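Myosin-I heavy chain (Dictyostelium discoideum, PDB 5EJY) is an actin-based motor with ATPase activity that acts in early phagocytosis and adhesion, represented here by a MyTH4-FERM unit of its tail. Local coordinates at residues K292-N297 and K492-Y497; S453-Q458 and S468-N473. All blocks are in the same frame, centred on the assembly; numbering follows the deposited sequence.

Interaction 1: K292-N297 and K492-Y497; sequences KLFFDN and KEYSLY
The phenol oxygen of Y494 is held from two quarters: F294 N donates to Y494 OH over 2.9 Å at 158°, and S410 OG hydrogen-bonds to the same oxygen. This OH also lies at the edge of the F294 ring, in its plane, while L293 CD2 sits over a face of the Y494 ring, 4.2 Å from its centroid. In the FERM cloverleaf these residues join the chain leaving the ubiquitin-like lobe, just past its strand 285-291, to the C-terminal helix 484-499 of the PH-like lobe. One helical turn on, Y497 has CG anti to its backbone N (chi1 175°), and its ring makes an offset stack with F295, centroids 4.1 Å apart and planes within 8°. L293 CB covers the opposite face of F295. The other tyrosine lies oblique to F295, with F295 CE1 3.7 Å from Y494 CD1. D296, centre of an inverse gamma turn, accepts at OD1 from Y497 OH over 2.8 Å, on the anti side of the carboxylate and tilted out of its plane. An alanine in place of Y497 would probably leave one face of F295 without its stacking partner and D296 OD1 without its phenol donor. D296 and Y497 both touch V433, in the turn joining strands 426-432 and 435-440.

Interaction 2: S453-Q458 and S468-N473; sequences SNQSQQ and SIILEN
In the PH-like lobe of the FERM domain, the segment that follows strand 445-450 folds back against the end of strand 466-470, and a glutamine side chain imitates a neighbouring strand there. The primary amide of Q455 reads both backbone polar groups of I470: I470 N donates to Q455 OE1 at 2.8 Å, almost straight at 171°, and Q455 NE2 donates to I470 O at 2.9 Å. Each carbonyl oxygen is met in its own plane on a lone pair; because both bonds go to one residue they close a ring and fix the rotation of the amide. Q455 NE2 also donates to K451 O, so that both of its N-H groups are probably used. A bend at chi2 (-48°) turns CD of Q455 back toward the strand, since its CB does not point there. The side chains of Q455 and I469 cross obliquely, with Q455 NE2 3.6 Å from I469 CG2, while N454 O rests 3.7 Å from I470 CB. On this flank I470 takes over from S468, whose backbone pairs with K461 of the short strand 461-462; I469 between them bonds instead to L477 of strand 476-480.

Next to Q455, N454 reaches past the strand end. A water accepts from N454 ND2 and donates to I470 O, giving that carbonyl a second donor. The other bond of N454 ND2 runs 2.8 Å to E472 OE1, lying in the plane of its own amide but reaching the oxygen from above the carboxylate plane, 54° out of it.

How the interactions relate
Interaction 2 is nested within the chain loop that interaction 1 closes: 292-297 comes first, then 453-458 and 468-473, and finally 492-497. Their centres lie about 17 Å apart, with nearest atoms about 4 Å apart and not touching. Helix 484-499 relates them. E493, Y494 and Y497 of this helix meet the chain leaving the ubiquitin-like lobe, while I491 meets I469, R499 meets Q457, and S495 packs on Y452, just ahead of 453-458. Interaction 2 is thus internal to the PH-like lobe, joining the link between its two sheets to a strand of the second, whereas interaction 1 ties that lobe to another, consistent with a FERM domain whose lobes form one compact unit.

Interaction 1: K292-N297 and K492-Y497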
ATOM      1  N   LYS A 292     -11.384  -9.082  -1.457  1.00 20.81           N
ATOM      2  CA  LYS A 292     -10.528  -9.747  -2.439  1.00 22.78           C
ATOM      3  C   LYS A 292     -10.811 -11.245  -2.512  1.00 25.23           C
ATOM      4  O   LYS A 292     -10.865 -11.840  -3.601  1.00 23.84           O
ATOM      5  CB  LYS A 292      -9.053  -9.540  -2.062  1.00 23.17           C
ATOM      6  CG  LYS A 292      -8.041 -10.212  -3.019  1.00 19.37           C
ATOM      7  CD  LYS A 292      -6.606  -9.863  -2.593  1.00 20.62           C
ATOM      8  CE  LYS A 292      -5.558 -10.553  -3.474  1.00 24.69           C
ATOM      9  NZ  LYS A 292      -4.195 -10.188  -2.968  1.00 24.66           N
ATOM     10  N   LEU A 293     -10.961 -11.858  -1.343  1.00 22.91           N
ATOM     11  CA  LEU A 293     -11.008 -13.319  -1.244  1.00 24.26           C
ATOM     12  C   LEU A 293     -12.351 -13.778  -0.698  1.00 27.78           C
ATOM     13  O   LEU A 293     -12.883 -13.186   0.242  1.00 25.25           O
ATOM     14  CB  LEU A 293      -9.872 -13.813  -0.344  1.00 26.43           C
ATOM     15  CG  LEU A 293      -8.467 -13.589  -0.915  1.00 28.46           C
ATOM     16  CD1 LEU A 293      -7.419 -13.559   0.179  1.00 30.24           C
ATOM     17  CD2 LEU A 293      -8.150 -14.669  -1.945  1.00 27.30           C
ATOM     18  N   PHE A 294     -12.906 -14.825  -1.300  1.00 24.62           N
ATOM     19  CA  PHE A 294     -14.217 -15.316  -0.899  1.00 27.78           C
ATOM     20  C   PHE A 294     -14.136 -16.718  -0.317  1.00 32.04           C
ATOM     21  O   PHE A 294     -14.245 -17.708  -1.034  1.00 29.57           O
ATOM     22  CB  PHE A 294     -15.180 -15.248  -2.082  1.00 25.52           C
ATOM     23  CG  PHE A 294     -15.427 -13.847  -2.552  1.00 26.87           C
ATOM     24  CD1 PHE A 294     -14.512 -13.207  -3.371  1.00 23.52           C
ATOM     25  CD2 PHE A 294     -16.545 -13.153  -2.133  1.00 24.30           C
ATOM     26  CE1 PHE A 294     -14.727 -11.912  -3.787  1.00 21.88           C
ATOM     27  CE2 PHE A 294     -16.770 -11.857  -2.540  1.00 24.31           C
ATOM     28  CZ  PHE A 294     -15.872 -11.234  -3.365  1.00 24.02           C
ATOM     29  N   PHE A 295     -13.946 -16.790   0.996  1.00 33.28           N
ATOM     30  CA  PHE A 295     -13.770 -18.062   1.687  1.00 34.99           C
ATOM     31  C   PHE A 295     -15.084 -18.531   2.309  1.00 41.19           C
ATOM     32  O   PHE A 295     -15.866 -17.729   2.830  1.00 40.44           O
ATOM     33  CB  PHE A 295     -12.701 -17.934   2.771  1.00 33.79           C
ATOM     34  CG  PHE A 295     -11.318 -17.671   2.238  1.00 37.82           C
ATOM     35  CD1 PHE A 295     -10.933 -18.146   0.996  1.00 33.24           C
ATOM     36  CD2 PHE A 295     -10.395 -16.960   2.992  1.00 39.10           C
ATOM     37  CE1 PHE A 295      -9.654 -17.911   0.511  1.00 36.82           C
ATOM     38  CE2 PHE A 295      -9.117 -16.727   2.510  1.00 36.86           C
ATOM     39  CZ  PHE A 295      -8.749 -17.205   1.271  1.00 33.88           C
ATOM     40  N   ASP A 296     -15.329 -19.834   2.246  1.00 40.66           N
ATOM     41  CA  ASP A 296     -16.516 -20.394   2.874  1.00 43.53           C
ATOM     42  C   ASP A 296     -16.197 -20.773   4.316  1.00 48.36           C
ATOM     43  O   ASP A 296     -16.262 -21.941   4.693  1.00 45.52           O
ATOM     44  CB  ASP A 296     -17.071 -21.581   2.070  1.00 47.55           C
ATOM     45  CG  ASP A 296     -16.018 -22.629   1.735  1.00 44.34           C
ATOM     46  OD1 ASP A 296     -14.803 -22.374   1.894  1.00 44.38           O
ATOM     47  OD2 ASP A 296     -16.417 -23.725   1.286  1.00 51.11           O
ATOM     48  N   ASN A 297     -15.853 -19.761   5.113  1.00 46.88           N
ATOM     49  CA  ASN A 297     -15.322 -19.973   6.456  1.00 44.62           C
ATOM     50  C   ASN A 297     -16.168 -19.365   7.574  1.00 54.79           C
ATOM     51  O   ASN A 297     -15.695 -19.205   8.703  1.00 55.87           O
ATOM     52  CB  ASN A 297     -13.896 -19.425   6.539  1.00 43.99           C
ATOM     53  CG  ASN A 297     -13.835 -17.932   6.295  1.00 37.28           C
ATOM     54  OD1 ASN A 297     -14.867 -17.274   6.174  1.00 36.69           O
ATOM     55  ND2 ASN A 297     -12.622 -17.387   6.231  1.00 38.79           N
ATOM     56  N   LYS A 492      -2.575 -18.381  -5.452  1.00 24.38           N
ATOM     57  CA  LYS A 492      -1.850 -18.871  -4.285  1.00 27.46           C
ATOM     58  C   LYS A 492      -2.694 -18.889  -3.004  1.00 28.27           C
ATOM     59  O   LYS A 492      -2.620 -19.843  -2.224  1.00 26.94           O
ATOM     60  CB  LYS A 492      -0.566 -18.062  -4.079  1.00 30.24           C
ATOM     61  CG  LYS A 492       0.437 -18.253  -5.222  1.00 37.85           C
ATOM     62  CD  LYS A 492       1.737 -17.518  -4.957  1.00 38.76           C
ATOM     63  CE  LYS A 492       2.893 -18.142  -5.727  1.00 44.41           C
ATOM     64  NZ  LYS A 492       2.746 -17.979  -7.190  1.00 51.43           N
ATOM     65  N   GLU A 493      -3.484 -17.840  -2.776  1.00 25.91           N
ATOM     66  CA  GLU A 493      -4.294 -17.764  -1.562  1.00 24.84           C
ATOM     67  C   GLU A 493      -5.462 -18.756  -1.533  1.00 27.98           C
ATOM     68  O   GLU A 493      -5.752 -19.352  -0.493  1.00 26.73           O
ATOM     69  CB  GLU A 493      -4.818 -16.341  -1.350  1.00 28.63           C
ATOM     70  CG  GLU A 493      -3.726 -15.313  -1.136  1.00 32.40           C
ATOM     71  CD  GLU A 493      -3.229 -15.287   0.299  1.00 47.46           C
ATOM     72  OE1 GLU A 493      -3.486 -16.260   1.044  1.00 47.65           O
ATOM     73  OE2 GLU A 493      -2.594 -14.283   0.684  1.00 51.11           O
ATOM     74  N   TYR A 494      -6.160 -18.921  -2.653  1.00 23.71           N
ATOM     75  CA  TYR A 494      -7.209 -19.940  -2.689  1.00 28.00           C
ATOM     76  C   TYR A 494      -6.593 -21.326  -2.509  1.00 30.06           C
ATOM     77  O   TYR A 494      -7.134 -22.157  -1.782  1.00 32.46           O
ATOM     78  CB  TYR A 494      -8.029 -19.882  -3.977  1.00 28.06           C
ATOM     79  CG  TYR A 494      -9.106 -18.828  -3.937  1.00 25.40           C
ATOM     80  CD1 TYR A 494     -10.175 -18.929  -3.046  1.00 27.11           C
ATOM     81  CD2 TYR A 494      -9.048 -17.726  -4.773  1.00 24.04           C
ATOM     82  CE1 TYR A 494     -11.164 -17.949  -2.999  1.00 27.58           C
ATOM     83  CE2 TYR A 494     -10.027 -16.751  -4.737  1.00 26.44           C
ATOM     84  CZ  TYR A 494     -11.077 -16.866  -3.849  1.00 25.08           C
ATOM     85  OH  TYR A 494     -12.037 -15.892  -3.839  1.00 26.74           O
ATOM     86  N   SER A 495      -5.451 -21.561  -3.148  1.00 26.39           N
ATOM     87  CA  SER A 495      -4.797 -22.866  -3.049  1.00 31.04           C
ATOM     88  C   SER A 495      -4.417 -23.194  -1.604  1.00 37.03           C
ATOM     89  O   SER A 495      -4.674 -24.299  -1.123  1.00 34.47           O
ATOM     90  CB  SER A 495      -3.578 -22.941  -3.963  1.00 31.17           C
ATOM     91  OG  SER A 495      -3.977 -22.841  -5.327  1.00 30.99           O
ATOM     92  N   LEU A 496      -3.823 -22.222  -0.916  1.00 33.01           N
ATOM     93  CA  LEU A 496      -3.411 -22.398   0.472  1.00 35.73           C
ATOM     94  C   LEU A 496      -4.620 -22.637   1.373  1.00 39.86           C
ATOM     95  O   LEU A 496      -4.628 -23.564   2.180  1.00 42.77           O
ATOM     96  CB  LEU A 496      -2.629 -21.174   0.953  1.00 29.86           C
ATOM     97  CG  LEU A 496      -2.186 -21.147   2.417  1.00 43.01           C
ATOM     98  CD1 LEU A 496      -1.153 -22.231   2.678  1.00 46.55           C
ATOM     99  CD2 LEU A 496      -1.629 -19.778   2.776  1.00 44.49           C
ATOM    100  N   TYR A 497      -5.638 -21.789   1.235  1.00 34.50           N
ATOM    101  CA  TYR A 497      -6.873 -21.970   1.979  1.00 33.21           C
ATOM    102  C   TYR A 497      -7.400 -23.390   1.812  1.00 40.45           C
ATOM    103  O   TYR A 497      -7.674 -24.070   2.798  1.00 38.13           O
ATOM    104  CB  TYR A 497      -7.932 -20.963   1.536  1.00 35.31           C
ATOM    105  CG  TYR A 497      -9.286 -21.172   2.173  1.00 35.15           C
ATOM    106  CD1 TYR A 497      -9.524 -20.795   3.492  1.00 38.51           C
ATOM    107  CD2 TYR A 497     -10.331 -21.732   1.455  1.00 35.92           C
ATOM    108  CE1 TYR A 497     -10.765 -20.984   4.070  1.00 35.86           C
ATOM    109  CE2 TYR A 497     -11.575 -21.919   2.025  1.00 36.39           C
ATOM    110  CZ  TYR A 497     -11.785 -21.548   3.332  1.00 39.43           C
ATOM    111  OH  TYR A 497     -13.029 -21.729   3.898  1.00 41.12           O
TER

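Interaction 2: S453-Q458 and S468-N473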
ATOM      1  N   SER A 453      -5.845 -27.774  -8.543  1.00 30.39           N
ATOM      2  CA  SER A 453      -5.020 -28.974  -8.403  1.00 32.56           C
ATOM      3  C   SER A 453      -4.143 -29.224  -9.631  1.00 32.59           C
ATOM      4  O   SER A 453      -3.191 -30.001  -9.578  1.00 32.27           O
ATOM      5  CB  SER A 453      -5.882 -30.207  -8.101  1.00 32.30           C
ATOM      6  OG  SER A 453      -6.771 -30.467  -9.162  1.00 33.97           O
ATOM      7  N   ASN A 454      -4.458 -28.563 -10.737  1.00 30.60           N
ATOM      8  CA  ASN A 454      -3.618 -28.678 -11.924  1.00 32.21           C
ATOM      9  C   ASN A 454      -2.471 -27.674 -12.013  1.00 37.94           C
ATOM     10  O   ASN A 454      -1.606 -27.796 -12.881  1.00 38.14           O
ATOM     11  CB  ASN A 454      -4.471 -28.663 -13.190  1.00 32.04           C
ATOM     12  CG  ASN A 454      -5.172 -29.981 -13.403  1.00 31.37           C
ATOM     13  OD1 ASN A 454      -4.682 -31.016 -12.948  1.00 33.62           O
ATOM     14  ND2 ASN A 454      -6.315 -29.957 -14.063  1.00 32.96           N
ATOM     15  N   GLN A 455      -2.442 -26.705 -11.100  1.00 33.18           N
ATOM     16  CA  GLN A 455      -1.401 -25.681 -11.139  1.00 36.04           C
ATOM     17  C   GLN A 455      -0.131 -26.081 -10.394  1.00 43.66           C
ATOM     18  O   GLN A 455      -0.183 -26.790  -9.388  1.00 42.14           O
ATOM     19  CB  GLN A 455      -1.935 -24.349 -10.611  1.00 30.21           C
ATOM     20  CG  GLN A 455      -3.296 -23.992 -11.172  1.00 27.97           C
ATOM     21  CD  GLN A 455      -3.344 -24.152 -12.682  1.00 30.47           C
ATOM     22  OE1 GLN A 455      -2.388 -23.812 -13.382  1.00 30.17           O
ATOM     23  NE2 GLN A 455      -4.450 -24.679 -13.188  1.00 27.86           N
ATOM     24  N   SER A 456       1.010 -25.637 -10.920  1.00 44.87           N
ATOM     25  CA  SER A 456       2.294 -25.808 -10.249  1.00 49.50           C
ATOM     26  C   SER A 456       2.251 -25.116  -8.899  1.00 48.66           C
ATOM     27  O   SER A 456       1.863 -23.950  -8.798  1.00 49.27           O
ATOM     28  CB  SER A 456       3.434 -25.233 -11.097  1.00 49.64           C
ATOM     29  OG  SER A 456       4.645 -25.197 -10.358  1.00 47.76           O
ATOM     30  N   GLN A 457       2.647 -25.834  -7.857  1.00 50.68           N
ATOM     31  CA  GLN A 457       2.501 -25.314  -6.502  1.00 56.23           C
ATOM     32  C   GLN A 457       3.606 -24.336  -6.104  1.00 57.05           C
ATOM     33  O   GLN A 457       3.345 -23.341  -5.423  1.00 57.12           O
ATOM     34  CB  GLN A 457       2.392 -26.461  -5.493  1.00 55.91           C
ATOM     35  CG  GLN A 457       1.045 -27.161  -5.527  1.00 54.35           C
ATOM     36  CD  GLN A 457      -0.109 -26.197  -5.322  1.00 56.68           C
ATOM     37  OE1 GLN A 457      -0.665 -25.667  -6.287  1.00 54.90           O
ATOM     38  N   GLN A 458       4.832 -24.614  -6.532  1.00 50.67           N
ATOM     39  CA  GLN A 458       5.951 -23.732  -6.221  1.00 57.43           C
ATOM     40  C   GLN A 458       6.559 -23.108  -7.476  1.00 53.83           C
ATOM     41  O   GLN A 458       7.570 -22.409  -7.403  1.00 57.44           O
ATOM     42  CB  GLN A 458       7.019 -24.479  -5.414  1.00 61.44           C
ATOM     43  CG  GLN A 458       6.603 -24.795  -3.979  1.00 54.54           C
ATOM     44  N   SER A 468       0.384 -17.896 -16.594  1.00 23.20           N
ATOM     45  CA  SER A 468       0.172 -19.102 -17.382  1.00 27.34           C
ATOM     46  C   SER A 468      -0.484 -20.189 -16.541  1.00 24.63           C
ATOM     47  O   SER A 468       0.097 -20.700 -15.583  1.00 29.89           O
ATOM     48  CB  SER A 468       1.501 -19.569 -17.967  1.00 26.52           C
ATOM     49  OG  SER A 468       1.889 -18.666 -18.989  1.00 28.23           O
ATOM     50  N   ILE A 469      -1.715 -20.512 -16.898  1.00 23.89           N
ATOM     51  CA  ILE A 469      -2.524 -21.421 -16.110  1.00 27.65           C
ATOM     52  C   ILE A 469      -2.671 -22.733 -16.869  1.00 30.16           C
ATOM     53  O   ILE A 469      -2.917 -22.729 -18.071  1.00 25.70           O
ATOM     54  CB  ILE A 469      -3.901 -20.805 -15.860  1.00 28.34           C
ATOM     55  CG1 ILE A 469      -3.758 -19.574 -14.947  1.00 31.69           C
ATOM     56  CG2 ILE A 469      -4.850 -21.815 -15.260  1.00 35.63           C
ATOM     57  CD1 ILE A 469      -4.655 -18.435 -15.370  1.00 33.00           C
ATOM     58  N   ILE A 470      -2.510 -23.848 -16.168  1.00 29.28           N
ATOM     59  CA  ILE A 470      -2.532 -25.151 -16.832  1.00 31.76           C
ATOM     60  C   ILE A 470      -3.941 -25.713 -16.868  1.00 34.40           C
ATOM     61  O   ILE A 470      -4.626 -25.797 -15.833  1.00 33.86           O
ATOM     62  CB  ILE A 470      -1.603 -26.153 -16.141  1.00 31.95           C
ATOM     63  CG1 ILE A 470      -0.195 -25.578 -16.010  1.00 37.72           C
ATOM     64  CG2 ILE A 470      -1.571 -27.485 -16.908  1.00 30.67           C
ATOM     65  CD1 ILE A 470       0.508 -25.403 -17.322  1.00 35.05           C
ATOM     66  N   LEU A 471      -4.377 -26.098 -18.062  1.00 34.86           N
ATOM     67  CA  LEU A 471      -5.684 -26.716 -18.237  1.00 35.64           C
ATOM     68  C   LEU A 471      -5.626 -28.232 -18.020  1.00 29.78           C
ATOM     69  O   LEU A 471      -4.546 -28.821 -17.893  1.00 32.33           O
ATOM     70  CB  LEU A 471      -6.254 -26.364 -19.609  1.00 36.35           C
ATOM     71  CG  LEU A 471      -6.172 -24.864 -19.890  1.00 36.06           C
ATOM     72  CD1 LEU A 471      -6.606 -24.514 -21.311  1.00 35.07           C
ATOM     73  CD2 LEU A 471      -6.996 -24.084 -18.857  1.00 34.81           C
ATOM     74  N   GLU A 472      -6.792 -28.859 -17.957  1.00 34.14           N
ATOM     75  CA  GLU A 472      -6.862 -30.287 -17.654  1.00 43.12           C
ATOM     76  C   GLU A 472      -6.121 -31.143 -18.699  1.00 41.36           C
ATOM     77  O   GLU A 472      -5.574 -32.200 -18.367  1.00 39.14           O
ATOM     78  CB  GLU A 472      -8.325 -30.730 -17.505  1.00 46.15           C
ATOM     79  CG  GLU A 472      -8.519 -32.223 -17.244  1.00 52.12           C
ATOM     80  CD  GLU A 472      -7.843 -32.706 -15.964  1.00 53.10           C
ATOM     81  OE1 GLU A 472      -7.981 -32.037 -14.917  1.00 53.25           O
ATOM     82  OE2 GLU A 472      -7.170 -33.761 -16.006  1.00 62.99           O
ATOM     83  N   ASN A 473      -6.068 -30.664 -19.942  1.00 35.48           N
ATOM     84  CA  ASN A 473      -5.408 -31.411 -21.021  1.00 35.79           C
ATOM     85  C   ASN A 473      -3.914 -31.136 -21.124  1.00 40.58           C
ATOM     86  O   ASN A 473      -3.257 -31.517 -22.102  1.00 32.45           O
ATOM     87  CB  ASN A 473      -6.092 -31.170 -22.370  1.00 31.81           C
ATOM     88  CG  ASN A 473      -6.149 -29.699 -22.759  1.00 38.82           C
ATOM     89  OD1 ASN A 473      -5.343 -28.888 -22.303  1.00 28.76           O
ATOM     90  ND2 ASN A 473      -7.098 -29.358 -23.625  1.00 36.83           N
TER
HETATM   91  O   HOH W   1      -7.031 -27.409 -14.909  1.00 39.65           O